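Local coordinates for amine oxidase (Emericella nidulans, PDB 3PGB), which catalyses the oxidative deamination of primary amines, probably including methylamine, using copper and a protein-derived topaquinone cofactor, at the interface of chains A and B. Residues are numbered along the deposited sequence; one frame, centred on the assembly and turned at random. Chains: chain A/B, Putative uncharacterized protein.

Contact 1: the interface of chains A and B. Residues chain A 736-737, 739, 749, 754; chain B 416, 419, 767, 770.
A:Val737 meets chain B with CG1 lodged between its own backbone N and carbonyl carbon (chi1 72°), the crowded position, and that rotation turns CG1 towards B:Tyr419 and B:Leu416 while CG2 faces B:Leu770. This is part of the two-fold dimer interface expected of a copper/topaquinone amine oxidase. CG1 of A:Val737 stands over the centre of one face of the B:Tyr419 ring, 3.9 Å above its plane, a CH-pi contact. The same methyl meets B:Leu416 tip to tip, 3.7 Å from CD1. The other branch makes a close contact, CG2 of A:Val737 lying 3.2 Å from CD2 of B:Leu770. A:Val739, two residues along strand 736-742, brings CG2 to 3.7 Å from CG of B:Leu770 and also touches CD2 of B:Leu416. A:Val749, on strand 748-750, crosses B:Leu770 at about a right angle, with its CG1 4.0 Å from CD2. Beyond the ring, A:Gln754 is extended past CG and reaches the phenol tip to tip. Its NE2 donates to the hydroxyl OH of B:Tyr419 at 3.1 Å, nearly in the amide plane although bent (142° at H). OE1 of A:Gln754 also comes within 3.1 Å of the same OH, but almost in line with the CZ-OH bond, a geometry that would make any hydrogen bond weak. Amide and ring planes are turned 67° apart.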
# COMPACT_ATOMS: atom_id res chain seq x y z
N MET A 736 -22.10 8.81 7.25
CA MET A 736 -21.34 10.02 7.03
C MET A 736 -21.95 11.09 7.93
O MET A 736 -23.01 10.88 8.52
CB MET A 736 -21.45 10.46 5.58
CG MET A 736 -22.88 10.62 5.08
SD MET A 736 -22.99 11.43 3.48
CE MET A 736 -22.21 13.00 3.86
N VAL A 737 -21.29 12.24 8.03
CA VAL A 737 -21.76 13.30 8.91
C VAL A 737 -21.36 14.68 8.38
O VAL A 737 -20.39 14.81 7.64
CB VAL A 737 -21.19 13.10 10.33
CG1 VAL A 737 -19.71 13.42 10.37
CG2 VAL A 737 -21.94 13.95 11.32
N VAL A 739 -20.99 18.55 10.21
CA VAL A 739 -21.10 19.51 11.31
C VAL A 739 -20.96 20.93 10.79
O VAL A 739 -19.94 21.28 10.20
CB VAL A 739 -20.00 19.29 12.36
CG1 VAL A 739 -20.28 20.17 13.58
CG2 VAL A 739 -19.90 17.82 12.76
N VAL A 749 -25.83 19.24 13.37
CA VAL A 749 -25.12 17.98 13.12
C VAL A 749 -26.03 17.04 12.33
O VAL A 749 -26.94 16.43 12.88
CB VAL A 749 -24.72 17.27 14.42
CG1 VAL A 749 -23.96 15.99 14.10
CG2 VAL A 749 -23.88 18.18 15.30
N GLN A 754 -28.21 7.38 9.92
CA GLN A 754 -27.44 6.29 10.50
C GLN A 754 -27.97 5.97 11.90
O GLN A 754 -28.87 6.63 12.41
CB GLN A 754 -25.94 6.63 10.57
CG GLN A 754 -25.57 7.69 11.60
CD GLN A 754 -24.09 8.01 11.61
OE1 GLN A 754 -23.29 7.28 12.21
NE2 GLN A 754 -23.71 9.09 10.94
N LEU B 416 -12.99 15.66 13.22
CA LEU B 416 -14.26 15.08 13.66
C LEU B 416 -13.95 13.78 14.38
O LEU B 416 -13.45 12.83 13.77
CB LEU B 416 -15.21 14.83 12.48
CG LEU B 416 -15.71 16.06 11.72
CD1 LEU B 416 -16.83 15.66 10.77
CD2 LEU B 416 -16.20 17.16 12.66
N TYR B 419 -14.47 9.86 13.33
CA TYR B 419 -14.47 9.80 11.87
C TYR B 419 -13.07 9.98 11.30
O TYR B 419 -12.56 9.10 10.62
CB TYR B 419 -15.46 10.82 11.30
CG TYR B 419 -16.91 10.39 11.48
CD1 TYR B 419 -17.51 10.44 12.73
CD2 TYR B 419 -17.66 9.90 10.41
CE1 TYR B 419 -18.83 10.03 12.91
CE2 TYR B 419 -18.98 9.49 10.58
CZ TYR B 419 -19.55 9.56 11.84
OH TYR B 419 -20.85 9.16 12.04
N GLU B 767 -21.58 10.75 17.20
CA GLU B 767 -22.16 12.01 16.74
C GLU B 767 -22.51 12.98 17.87
O GLU B 767 -22.48 14.19 17.67
CB GLU B 767 -23.41 11.73 15.89
N LEU B 770 -19.83 15.42 18.41
CA LEU B 770 -19.74 16.40 17.33
C LEU B 770 -20.37 17.74 17.70
O LEU B 770 -19.91 18.78 17.23
CB LEU B 770 -20.36 15.86 16.04
CG LEU B 770 -19.47 14.98 15.16
CD1 LEU B 770 -18.69 13.91 15.95
CD2 LEU B 770 -20.32 14.33 14.07

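Contact 2: the interface of chains A and B. Residues chain A 416, 419-420, 478, 480, 485, 487, 710; chain B 455, 458, 467.
The guanidinium of B:Arg458 is met at its edge, in plane, by OD1 of A:Asp420, and CG of A:Asp485 also lies at its edge. The ring of A:Phe710 is likewise approached at its edge, in plane, by the aliphatic CD of B:Arg458, with CZ to CD 3.5 Å; ring and guanidinium planes are turned 43° apart. Strand 457-460 of chain B carries this arginine into chain A beside the topaquinone consensus T-x-x-N-Y-D/E, which runs from A:Thr480 to A:Asp485, the latter directly following A:Tyr484, modified to topaquinone.

The chain of B:Arg458 turns at chi3 (-39°), bringing the guanidinium round to the two carboxylates, which hold it through all three nitrogens. NE donates to OD1 of A:Asp420 at 2.7 Å and nearly straight (163° at H), while NH2 donates to OD2 at 2.8 Å. Both bonds use syn lone pairs in a side-on salt bridge. The backbone N of A:Leu416 binds OD2 of A:Asp420 on its anti side at 2.8 Å, a second-shell bond that restrains the carboxylate's rotation. NH1 donates to OD2 of A:Asp485 at 2.7 Å in a second salt bridge, nearly along the C-O bond.

Around this polar centre, CG1 of A:Val478 lies against CD of B:Arg458. The carbonyl O of B:Pro455 faces CD2 of A:Phe710; the proline's contact with A:Met487 is modelled too short and is doubtful. B:Val467, on strand 464-468, divides its branches, CG2 sliding past CD1 of A:Leu416 at 3.3 Å and CG1 touching CB of A:Tyr419 at 3.7 Å. OD2 of A:Asp485 accepts a further bond from within its own chain: the hydroxyl OG1 of A:Thr480 donates to it at 2.6 Å from above the carboxylate plane.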
# COMPACT_ATOMS: atom_id res chain seq x y z
N LEU A 416 -7.19 -18.86 13.46
CA LEU A 416 -7.32 -18.50 14.87
C LEU A 416 -8.25 -17.30 14.96
O LEU A 416 -7.92 -16.22 14.47
CB LEU A 416 -5.97 -18.19 15.50
CG LEU A 416 -4.96 -19.34 15.60
CD1 LEU A 416 -3.79 -18.93 16.48
CD2 LEU A 416 -5.60 -20.62 16.14
N TYR A 419 -7.55 -13.36 15.78
CA TYR A 419 -6.17 -13.07 15.41
C TYR A 419 -6.00 -13.01 13.90
O TYR A 419 -5.59 -11.98 13.36
CB TYR A 419 -5.23 -14.10 16.05
CG TYR A 419 -5.05 -13.87 17.54
CD1 TYR A 419 -6.07 -14.18 18.43
CD2 TYR A 419 -3.88 -13.31 18.05
CE1 TYR A 419 -5.92 -13.96 19.79
CE2 TYR A 419 -3.72 -13.09 19.42
CZ TYR A 419 -4.75 -13.42 20.28
OH TYR A 419 -4.63 -13.20 21.63
N ASP A 420 -6.32 -14.10 13.21
CA ASP A 420 -6.28 -14.13 11.75
C ASP A 420 -7.35 -13.22 11.15
O ASP A 420 -7.13 -12.61 10.11
CB ASP A 420 -6.46 -15.56 11.23
CG ASP A 420 -5.21 -16.40 11.39
OD1 ASP A 420 -4.11 -15.91 11.04
OD2 ASP A 420 -5.31 -17.55 11.86
N VAL A 478 -6.16 -18.35 4.43
CA VAL A 478 -4.74 -18.47 4.70
C VAL A 478 -4.31 -19.90 4.45
O VAL A 478 -4.84 -20.81 5.08
CB VAL A 478 -4.40 -18.11 6.16
CG1 VAL A 478 -2.91 -18.36 6.43
CG2 VAL A 478 -4.78 -16.67 6.46
N THR A 480 -1.01 -22.48 4.51
CA THR A 480 0.33 -22.66 5.04
C THR A 480 0.96 -23.90 4.42
O THR A 480 0.79 -25.00 4.93
CB THR A 480 0.34 -22.78 6.57
OG1 THR A 480 -0.28 -21.62 7.14
CG2 THR A 480 1.77 -22.90 7.10
N ASP A 485 3.48 -19.07 5.04
CA ASP A 485 2.09 -18.72 5.36
C ASP A 485 1.66 -17.58 4.46
O ASP A 485 2.08 -16.44 4.65
CB ASP A 485 1.93 -18.32 6.82
CG ASP A 485 2.05 -19.50 7.75
OD1 ASP A 485 3.13 -20.12 7.78
OD2 ASP A 485 1.07 -19.81 8.45
N MET A 487 -1.36 -15.25 3.36
CA MET A 487 -2.68 -14.77 3.76
C MET A 487 -3.27 -13.99 2.60
O MET A 487 -2.75 -12.94 2.24
CB MET A 487 -2.58 -13.89 5.01
CG MET A 487 -3.90 -13.22 5.42
SD MET A 487 -3.73 -12.13 6.87
CE MET A 487 -3.96 -13.32 8.20
N PHE A 710 4.09 -9.99 8.33
CA PHE A 710 3.08 -9.58 7.35
C PHE A 710 3.10 -8.08 7.02
O PHE A 710 2.60 -7.67 5.97
CB PHE A 710 1.68 -9.94 7.85
CG PHE A 710 1.33 -11.40 7.74
CD1 PHE A 710 1.43 -12.08 6.54
CD2 PHE A 710 0.83 -12.09 8.85
CE1 PHE A 710 1.10 -13.42 6.44
CE2 PHE A 710 0.48 -13.43 8.76
CZ PHE A 710 0.62 -14.10 7.55
N PRO B 455 -2.94 -9.89 11.12
CA PRO B 455 -1.97 -10.11 12.19
C PRO B 455 -0.56 -9.72 11.77
O PRO B 455 -0.29 -9.58 10.58
CB PRO B 455 -2.05 -11.61 12.43
CG PRO B 455 -2.37 -12.17 11.11
CD PRO B 455 -3.26 -11.15 10.44
N ARG B 458 2.46 -15.16 11.73
CA ARG B 458 1.82 -16.43 12.04
C ARG B 458 2.63 -17.57 11.50
O ARG B 458 3.48 -17.37 10.64
CB ARG B 458 0.43 -16.50 11.41
CG ARG B 458 0.44 -16.76 9.92
CD ARG B 458 -0.96 -16.72 9.30
NE ARG B 458 -1.98 -17.32 10.15
CZ ARG B 458 -2.10 -18.62 10.39
NH1 ARG B 458 -1.25 -19.51 9.87
NH2 ARG B 458 -3.07 -19.04 11.19
N VAL B 467 0.06 -17.15 16.32
CA VAL B 467 -0.20 -15.86 15.70
C VAL B 467 0.15 -14.69 16.63
O VAL B 467 -0.02 -14.80 17.85
CB VAL B 467 -1.68 -15.71 15.28
CG1 VAL B 467 -1.89 -14.42 14.50
CG2 VAL B 467 -2.12 -16.91 14.46

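Contact 1 and contact 2 lie about 35 Å apart, measured between the centres of their C-alpha atoms, yet both use Leu416 and Tyr419: from chain B in contact 1, from chain A in contact 2. By the two-fold symmetry, the same segment in each subunit therefore packs against the partner's strand 736-742 and strands 457-460 and 464-468. From A:Asp403, the predicted proton acceptor of chain A, the centre of contact 1 is about 45 Å away and that of contact 2 about 15 Å. The shared segment may link the interface to the active-site surroundings; the structure alone does not show such coupling.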